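Local coordinates for protein aldo-keto reductase family 1 member C1 (Caenorhabditis elegans, PDB 1QWK) that probably reduces aldehydes and ketones with NADPH, as an aldo-keto reductase of the aldose reductase family, at residues Y181-D186 with K293-L298; L204-R209 with P226-D231. All coordinates share one frame; numbering follows the deposited sequence.

Interaction 1 of 2, residues Y181-D186 with K293-L298; sequences YFPQHD and KNSQRL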
ATOM      1  N   TYR A 181     -13.001  -5.442   7.392  1.00 19.20           N
ATOM      2  CA  TYR A 181     -12.837  -6.315   8.547  1.00 21.29           C
ATOM      3  C   TYR A 181     -11.567  -6.060   9.374  1.00 22.99           C
ATOM      4  O   TYR A 181     -11.079  -6.942  10.073  1.00 23.44           O
ATOM      5  CB  TYR A 181     -12.942  -7.780   8.104  1.00 20.37           C
ATOM      6  CG  TYR A 181     -14.377  -8.248   7.893  1.00 21.83           C
ATOM      7  CD1 TYR A 181     -15.443  -7.340   7.904  1.00 20.70           C
ATOM      8  CD2 TYR A 181     -14.671  -9.600   7.704  1.00 21.34           C
ATOM      9  CE1 TYR A 181     -16.762  -7.769   7.735  1.00 21.56           C
ATOM     10  CE2 TYR A 181     -15.987 -10.040   7.534  1.00 21.43           C
ATOM     11  CZ  TYR A 181     -17.026  -9.120   7.553  1.00 22.42           C
ATOM     12  OH  TYR A 181     -18.325  -9.546   7.404  1.00 22.25           O
ATOM     13  N   PHE A 182     -11.047  -4.836   9.274  1.00 22.96           N
ATOM     14  CA  PHE A 182      -9.883  -4.365  10.037  1.00 21.04           C
ATOM     15  C   PHE A 182      -9.795  -2.873   9.705  1.00 21.43           C
ATOM     16  O   PHE A 182      -8.838  -2.412   9.066  1.00 18.67           O
ATOM     17  CB  PHE A 182      -8.588  -5.081   9.635  1.00 21.39           C
ATOM     18  CG  PHE A 182      -7.469  -4.871  10.620  1.00 21.44           C
ATOM     19  CD1 PHE A 182      -7.617  -5.262  11.955  1.00 20.87           C
ATOM     20  CD2 PHE A 182      -6.290  -4.242  10.235  1.00 20.61           C
ATOM     21  CE1 PHE A 182      -6.607  -5.026  12.887  1.00 21.14           C
ATOM     22  CE2 PHE A 182      -5.271  -4.000  11.159  1.00 21.41           C
ATOM     23  CZ  PHE A 182      -5.426  -4.390  12.492  1.00 21.28           C
ATOM     24  N   PRO A 183     -10.813  -2.107  10.141  1.00 21.41           N
ATOM     25  CA  PRO A 183     -11.022  -0.667   9.966  1.00 21.24           C
ATOM     26  C   PRO A 183      -9.922   0.302  10.364  1.00 19.00           C
ATOM     27  O   PRO A 183      -9.806   1.376   9.775  1.00 18.62           O
ATOM     28  CB  PRO A 183     -12.299  -0.397  10.763  1.00 24.24           C
ATOM     29  CG  PRO A 183     -12.991  -1.681  10.789  1.00 25.57           C
ATOM     30  CD  PRO A 183     -11.875  -2.665  10.998  1.00 23.82           C
ATOM     31  N   GLN A 184      -9.141  -0.053  11.379  1.00 17.60           N
ATOM     32  CA  GLN A 184      -8.071   0.818  11.851  1.00 19.77           C
ATOM     33  C   GLN A 184      -8.593   2.231  12.158  1.00 20.35           C
ATOM     34  O   GLN A 184      -7.993   3.228  11.752  1.00 19.36           O
ATOM     35  CB  GLN A 184      -6.960   0.885  10.798  1.00 18.95           C
ATOM     36  CG  GLN A 184      -6.263  -0.453  10.559  1.00 18.66           C
ATOM     37  CD  GLN A 184      -4.892  -0.529  11.205  1.00 18.80           C
ATOM     38  OE1 GLN A 184      -4.717  -0.180  12.375  1.00 20.22           O
ATOM     39  NE2 GLN A 184      -3.911  -1.001  10.447  1.00 15.23           N
ATOM     40  N   HIS A 185      -9.709   2.317  12.877  1.00 21.32           N
ATOM     41  CA  HIS A 185     -10.279   3.619  13.220  1.00 21.26           C
ATOM     42  C   HIS A 185      -9.297   4.486  14.001  1.00 21.17           C
ATOM     43  O   HIS A 185      -9.141   5.674  13.715  1.00 21.76           O
ATOM     44  CB  HIS A 185     -11.561   3.447  14.041  1.00 23.35           C
ATOM     45  CG  HIS A 185     -12.683   2.812  13.283  1.00 25.29           C
ATOM     46  ND1 HIS A 185     -13.277   3.409  12.192  1.00 27.02           N
ATOM     47  CD2 HIS A 185     -13.309   1.623  13.448  1.00 25.31           C
ATOM     48  CE1 HIS A 185     -14.219   2.615  11.716  1.00 26.03           C
ATOM     49  NE2 HIS A 185     -14.259   1.525  12.461  1.00 27.56           N
ATOM     50  N   ASP A 186      -8.632   3.887  14.983  1.00 21.04           N
ATOM     51  CA  ASP A 186      -7.674   4.609  15.816  1.00 22.46           C
ATOM     52  C   ASP A 186      -6.499   5.165  15.013  1.00 21.07           C
ATOM     53  O   ASP A 186      -6.119   6.323  15.183  1.00 20.98           O
ATOM     54  CB  ASP A 186      -7.149   3.692  16.925  1.00 24.10           C
ATOM     55  CG  ASP A 186      -6.281   4.428  17.930  1.00 30.36           C
ATOM     56  OD1 ASP A 186      -6.794   5.353  18.597  1.00 33.39           O
ATOM     57  OD2 ASP A 186      -5.087   4.086  18.055  1.00 33.29           O
ATOM     58  N   LYS A 293     -19.025  -5.446  12.929  1.00 26.75           N
ATOM     59  CA  LYS A 293     -17.986  -5.221  13.932  1.00 27.87           C
ATOM     60  C   LYS A 293     -16.801  -6.182  13.809  1.00 26.87           C
ATOM     61  O   LYS A 293     -15.936  -6.222  14.686  1.00 27.95           O
ATOM     62  CB  LYS A 293     -18.582  -5.313  15.342  1.00 30.68           C
ATOM     63  CG  LYS A 293     -19.693  -4.306  15.616  1.00 33.09           C
ATOM     64  CD  LYS A 293     -19.174  -2.873  15.625  1.00 36.00           C
ATOM     65  CE  LYS A 293     -20.304  -1.878  15.870  1.00 38.76           C
ATOM     66  NZ  LYS A 293     -19.813  -0.474  15.950  1.00 40.88           N
ATOM     67  N   ASN A 294     -16.755  -6.960  12.732  1.00 25.79           N
ATOM     68  CA  ASN A 294     -15.645  -7.887  12.533  1.00 27.44           C
ATOM     69  C   ASN A 294     -14.344  -7.112  12.401  1.00 27.97           C
ATOM     70  O   ASN A 294     -14.256  -6.155  11.633  1.00 27.86           O
ATOM     71  CB  ASN A 294     -15.852  -8.735  11.275  1.00 29.24           C
ATOM     72  CG  ASN A 294     -16.823  -9.873  11.497  1.00 30.93           C
ATOM     73  OD1 ASN A 294     -16.633 -10.694  12.393  1.00 33.49           O
ATOM     74  ND2 ASN A 294     -17.864  -9.936  10.678  1.00 31.74           N
ATOM     75  N   SER A 295     -13.333  -7.527  13.156  1.00 27.40           N
ATOM     76  CA  SER A 295     -12.033  -6.872  13.119  1.00 28.29           C
ATOM     77  C   SER A 295     -10.939  -7.857  13.497  1.00 27.95           C
ATOM     78  O   SER A 295     -10.919  -8.387  14.609  1.00 29.42           O
ATOM     79  CB  SER A 295     -12.006  -5.683  14.077  1.00 29.14           C
ATOM     80  OG  SER A 295     -10.727  -5.076  14.094  1.00 31.02           O
ATOM     81  N   GLN A 296     -10.027  -8.101  12.565  1.00 24.93           N
ATOM     82  CA  GLN A 296      -8.930  -9.024  12.812  1.00 24.81           C
ATOM     83  C   GLN A 296      -7.793  -8.756  11.842  1.00 22.44           C
ATOM     84  O   GLN A 296      -7.992  -8.730  10.629  1.00 21.76           O
ATOM     85  CB  GLN A 296      -9.411 -10.469  12.656  1.00 28.23           C
ATOM     86  CG  GLN A 296      -8.430 -11.501  13.184  1.00 34.21           C
ATOM     87  CD  GLN A 296      -8.911 -12.923  12.975  1.00 39.14           C
ATOM     88  OE1 GLN A 296     -10.035 -13.274  13.342  1.00 43.49           O
ATOM     89  NE2 GLN A 296      -8.056 -13.756  12.393  1.00 41.64           N
ATOM     90  N   ARG A 297      -6.601  -8.555  12.388  1.00 20.74           N
ATOM     91  CA  ARG A 297      -5.420  -8.296  11.573  1.00 19.37           C
ATOM     92  C   ARG A 297      -5.033  -9.557  10.798  1.00 18.91           C
ATOM     93  O   ARG A 297      -4.835 -10.620  11.387  1.00 18.36           O
ATOM     94  CB  ARG A 297      -4.265  -7.858  12.476  1.00 18.78           C
ATOM     95  CG  ARG A 297      -3.026  -7.396  11.736  1.00 18.04           C
ATOM     96  CD  ARG A 297      -1.876  -7.175  12.700  1.00 16.83           C
ATOM     97  NE  ARG A 297      -2.124  -6.120  13.679  1.00 17.91           N
ATOM     98  CZ  ARG A 297      -2.095  -4.818  13.411  1.00 17.25           C
ATOM     99  NH1 ARG A 297      -1.837  -4.392  12.182  1.00 17.80           N
ATOM    100  NH2 ARG A 297      -2.283  -3.931  14.384  1.00 18.68           N
ATOM    101  N   LEU A 298      -4.926  -9.439   9.476  1.00 18.27           N
ATOM    102  CA  LEU A 298      -4.570 -10.571   8.620  1.00 18.49           C
ATOM    103  C   LEU A 298      -3.068 -10.704   8.415  1.00 18.79           C
ATOM    104  O   LEU A 298      -2.547 -11.806   8.235  1.00 19.12           O
ATOM    105  CB  LEU A 298      -5.237 -10.433   7.248  1.00 18.47           C
ATOM    106  CG  LEU A 298      -6.768 -10.381   7.208  1.00 21.51           C
ATOM    107  CD1 LEU A 298      -7.247 -10.232   5.768  1.00 22.43           C
ATOM    108  CD2 LEU A 298      -7.331 -11.647   7.833  1.00 21.72           C
TER
HETATM  109  O   HOH W   1     -10.066  -9.514   8.853  1.00 26.35           O
HETATM  110  O   HOH W   2      -1.190  -1.713  11.143  1.00 17.69           O
HETATM  111  O   HOH W   3      -2.713  -0.956  13.882  1.00 25.35           O

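Interaction 2 of 2, residues L204-R209 with P226-D231; sequences LGSPGR and PSDLQD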
ATOM      1  N   LEU A 204      -9.027  -5.339  -0.301  1.00 17.89           N
ATOM      2  CA  LEU A 204     -10.090  -6.292  -0.627  1.00 21.29           C
ATOM      3  C   LEU A 204     -10.267  -7.401   0.399  1.00 23.13           C
ATOM      4  O   LEU A 204     -11.070  -8.313   0.197  1.00 25.81           O
ATOM      5  CB  LEU A 204      -9.849  -6.895  -2.009  1.00 22.14           C
ATOM      6  CG  LEU A 204      -9.886  -5.874  -3.151  1.00 24.10           C
ATOM      7  CD1 LEU A 204      -9.597  -6.579  -4.462  1.00 27.21           C
ATOM      8  CD2 LEU A 204     -11.251  -5.184  -3.195  1.00 25.83           C
ATOM      9  N   GLY A 205      -9.510  -7.325   1.490  1.00 22.87           N
ATOM     10  CA  GLY A 205      -9.619  -8.315   2.549  1.00 22.41           C
ATOM     11  C   GLY A 205      -9.130  -9.722   2.251  1.00 21.49           C
ATOM     12  O   GLY A 205      -8.266  -9.932   1.401  1.00 21.23           O
ATOM     13  N   SER A 206      -9.693 -10.690   2.965  1.00 21.08           N
ATOM     14  CA  SER A 206      -9.315 -12.088   2.803  1.00 22.55           C
ATOM     15  C   SER A 206     -10.020 -12.747   1.617  1.00 20.93           C
ATOM     16  O   SER A 206     -10.997 -12.215   1.091  1.00 20.99           O
ATOM     17  CB  SER A 206      -9.618 -12.857   4.094  1.00 23.43           C
ATOM     18  OG  SER A 206     -10.969 -12.681   4.484  1.00 26.39           O
ATOM     19  N   PRO A 207      -9.523 -13.913   1.175  1.00 21.13           N
ATOM     20  CA  PRO A 207     -10.107 -14.643   0.044  1.00 20.89           C
ATOM     21  C   PRO A 207     -11.618 -14.798   0.185  1.00 21.49           C
ATOM     22  O   PRO A 207     -12.104 -15.358   1.168  1.00 21.69           O
ATOM     23  CB  PRO A 207      -9.372 -15.976   0.088  1.00 21.01           C
ATOM     24  CG  PRO A 207      -8.007 -15.564   0.545  1.00 21.65           C
ATOM     25  CD  PRO A 207      -8.322 -14.606   1.677  1.00 22.08           C
ATOM     26  N   GLY A 208     -12.355 -14.305  -0.805  1.00 21.47           N
ATOM     27  CA  GLY A 208     -13.805 -14.377  -0.750  1.00 22.51           C
ATOM     28  C   GLY A 208     -14.441 -15.580  -1.417  1.00 22.82           C
ATOM     29  O   GLY A 208     -15.650 -15.783  -1.295  1.00 22.55           O
ATOM     30  N   ARG A 209     -13.637 -16.383  -2.110  1.00 21.70           N
ATOM     31  CA  ARG A 209     -14.153 -17.559  -2.808  1.00 24.23           C
ATOM     32  C   ARG A 209     -13.256 -18.782  -2.714  1.00 23.73           C
ATOM     33  O   ARG A 209     -12.050 -18.675  -2.500  1.00 21.29           O
ATOM     34  CB  ARG A 209     -14.360 -17.252  -4.293  1.00 26.14           C
ATOM     35  CG  ARG A 209     -15.413 -16.210  -4.604  1.00 31.94           C
ATOM     36  CD  ARG A 209     -15.597 -16.094  -6.105  1.00 34.45           C
ATOM     37  NE  ARG A 209     -16.688 -15.190  -6.460  1.00 38.60           N
ATOM     38  CZ  ARG A 209     -17.097 -14.970  -7.704  1.00 39.91           C
ATOM     39  NH1 ARG A 209     -16.506 -15.592  -8.718  1.00 39.88           N
ATOM     40  NH2 ARG A 209     -18.098 -14.132  -7.935  1.00 41.25           N
ATOM     41  N   PRO A 226     -15.824 -17.073   4.314  1.00 28.93           N
ATOM     42  CA  PRO A 226     -15.962 -15.981   5.290  1.00 28.32           C
ATOM     43  C   PRO A 226     -14.947 -14.888   4.992  1.00 28.13           C
ATOM     44  O   PRO A 226     -13.737 -15.104   5.099  1.00 28.66           O
ATOM     45  CB  PRO A 226     -15.706 -16.675   6.627  1.00 29.51           C
ATOM     46  CG  PRO A 226     -14.786 -17.797   6.256  1.00 30.98           C
ATOM     47  CD  PRO A 226     -15.413 -18.318   4.985  1.00 28.94           C
ATOM     48  N   SER A 227     -15.444 -13.708   4.636  1.00 26.19           N
ATOM     49  CA  SER A 227     -14.562 -12.611   4.262  1.00 24.90           C
ATOM     50  C   SER A 227     -15.312 -11.305   4.066  1.00 23.09           C
ATOM     51  O   SER A 227     -16.542 -11.283   4.027  1.00 22.49           O
ATOM     52  CB  SER A 227     -13.885 -12.969   2.950  1.00 23.95           C
ATOM     53  OG  SER A 227     -14.877 -13.180   1.956  1.00 26.66           O
ATOM     54  N   ASP A 228     -14.551 -10.224   3.908  1.00 20.72           N
ATOM     55  CA  ASP A 228     -15.111  -8.891   3.686  1.00 21.51           C
ATOM     56  C   ASP A 228     -16.004  -8.907   2.441  1.00 20.87           C
ATOM     57  O   ASP A 228     -17.074  -8.302   2.420  1.00 21.08           O
ATOM     58  CB  ASP A 228     -13.992  -7.860   3.442  1.00 20.88           C
ATOM     59  CG  ASP A 228     -12.862  -7.943   4.451  1.00 23.92           C
ATOM     60  OD1 ASP A 228     -12.319  -9.049   4.672  1.00 23.22           O
ATOM     61  OD2 ASP A 228     -12.494  -6.884   5.007  1.00 23.38           O
ATOM     62  N   LEU A 229     -15.544  -9.589   1.396  1.00 20.26           N
ATOM     63  CA  LEU A 229     -16.282  -9.669   0.138  1.00 20.76           C
ATOM     64  C   LEU A 229     -17.632 -10.376   0.236  1.00 21.04           C
ATOM     65  O   LEU A 229     -18.496 -10.187  -0.621  1.00 22.96           O
ATOM     66  CB  LEU A 229     -15.426 -10.355  -0.931  1.00 21.33           C
ATOM     67  CG  LEU A 229     -14.267  -9.521  -1.490  1.00 22.12           C
ATOM     68  CD1 LEU A 229     -13.255 -10.432  -2.174  1.00 23.00           C
ATOM     69  CD2 LEU A 229     -14.811  -8.482  -2.469  1.00 23.00           C
ATOM     70  N   GLN A 230     -17.814 -11.187   1.272  1.00 21.58           N
ATOM     71  CA  GLN A 230     -19.067 -11.915   1.448  1.00 22.52           C
ATOM     72  C   GLN A 230     -19.936 -11.347   2.560  1.00 22.53           C
ATOM     73  O   GLN A 230     -20.956 -11.940   2.916  1.00 22.11           O
ATOM     74  CB  GLN A 230     -18.789 -13.394   1.732  1.00 23.88           C
ATOM     75  CG  GLN A 230     -18.121 -14.152   0.594  1.00 25.53           C
ATOM     76  CD  GLN A 230     -18.916 -14.101  -0.694  1.00 27.23           C
ATOM     77  OE1 GLN A 230     -20.146 -14.049  -0.678  1.00 26.52           O
ATOM     78  NE2 GLN A 230     -18.213 -14.135  -1.822  1.00 28.47           N
ATOM     79  N   ASP A 231     -19.534 -10.206   3.113  1.00 21.23           N
ATOM     80  CA  ASP A 231     -20.305  -9.560   4.177  1.00 21.03           C
ATOM     81  C   ASP A 231     -21.704  -9.264   3.643  1.00 20.80           C
ATOM     82  O   ASP A 231     -21.855  -8.767   2.526  1.00 20.09           O
ATOM     83  CB  ASP A 231     -19.632  -8.252   4.603  1.00 20.32           C
ATOM     84  CG  ASP A 231     -20.422  -7.508   5.662  1.00 21.56           C
ATOM     85  OD1 ASP A 231     -20.226  -7.784   6.864  1.00 22.51           O
ATOM     86  OD2 ASP A 231     -21.255  -6.658   5.289  1.00 22.95           O
TER
HETATM   87  O   HOH W   4     -12.696 -10.184   1.631  1.00 25.62           O
HETATM   88  O   HOH W   5     -10.974 -10.517   6.561  1.00 29.43           O
HETATM   89  O   HOH W   6     -11.328 -15.904   3.771  1.00 30.55           O

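Interaction 1 of 2, residues Y181-D186 with K293-L298
Tyr181 offers one face of its ring to Asn294 CB, where the C-terminal tail of this TIM-barrel aldo-keto reductase runs past the link from strand 173-177 to helix 185-193. Asn294 CB sits over the ring centre in a CH-pi contact, 3.6 Å from the centroid of the Tyr181 ring. The two side chains lie side by side and point the same way, with ring and amide planes 53° apart. The phenol OH is hydrogen-bonded to Asp231, just before helix 232-241. The carbonyl of Tyr181 takes a direct hydrogen bond: Gln296 N donates to Tyr181 O at 2.9 Å, with an N-H...O angle of 154°. Ser295 CA adds a CH...O contact to the same oxygen. A water also donates to it and to Gln296 O, so two donors and a CH grip this carbonyl.

The Phe182 ring meets the backbone of Gln296 and Arg297, and Arg297 CB lies over one face, 4.0 Å from the Phe182 ring centroid. The guanidinium turns its own face to Phe182 CZ. Its plane stands 70° from that of the ring. A salt bridge to Glu315 and a cation-pi contact with Phe312 hold the same guanidinium from outside.

Pro183 touches the tail lightly through CD. Gln184, the N-cap residue of helix 185-193, donates from NE2 to Glu177 O on strand 173-177. It also reaches Arg297 through two waters. One accepts from Gln184 NE2 and Arg297 NH1, at 2.9 Å from each; the other donates to Gln184 OE1 and accepts from Arg297 NH2.

Interaction 2 of 2, residues L204-R209 with P226-D231
Gln230 reaches across to the backbone of Gly208 and makes a direct hydrogen bond between the two segments. The contact lies in the long excursion between strand 197-201 of the barrel and helix 232-241. The Gln230 chain bends at chi2 (-57°), which sets CD beside the Gly208 carbonyl. Gln230 NE2 then donates to Gly208 O at 3.1 Å. The bond is bent, with an N-H...O angle of 136°, and the donor stands above the carbonyl plane. An alanine in place of Gln230 would probably leave Gly208 O without this amide donor and open a gap beside the glycine.

Ser227 OG lies between its own N and carbonyl carbon (chi1 59°). There Ser227 OG packs 3.1 Å from Gly208 CA, and it is hydrogen-bonded to Ala225 O. A CB on Gly208 would clash with Leu229 CB, so the close approach suits a glycine. Ser206 OG takes the same rotamer and touches Ser227 CB at 3.3 Å.

The Asp228 carboxylate serves different partners with its two oxygens. Asp228 OD1 lies 3.5 Å from Gly205 CA, while OD2 accepts from Tyr181 N. A CB on Gly205 would collide with OD1, and its positive phi also favours glycine. One water donates to both Ser206 OG and Asp228 OD1, at 2.7 Å from the OD1 atom. Another donates to Pro207 O and Pro226 O. A third accepts from Leu229 N and lies within hydrogen-bonding distance of Leu204 O and Ser206 O. Leu229 CG lies 3.8 Å from Leu204 O. With its direct bond bent, the fit of these loops probably rests largely on bridging waters and on glycines that let the backbones come close.

Overall arrangement
The two contacts lie on the same side of the chain's centre, with their own centres about 13 Å apart, and interaction 2 is nested in the chain loop closed by interaction 1. Tyr181 of interaction 1 joins them through probable hydrogen bonds to Asp228 and Asp231 of interaction 2. Leu298 also packs on Ser206. Interaction 1 is a surface contact that holds the C-terminal tail to the loop after strand 173-177. It relies on aromatic faces, a guanidinium and a backbone hydrogen bond. Interaction 2 is partly buried and ties two parts of the excursion after strand 197-201. It uses glycines, serines and an amide instead. Waters bridge both. Neither lies at the predicted catalytic residues.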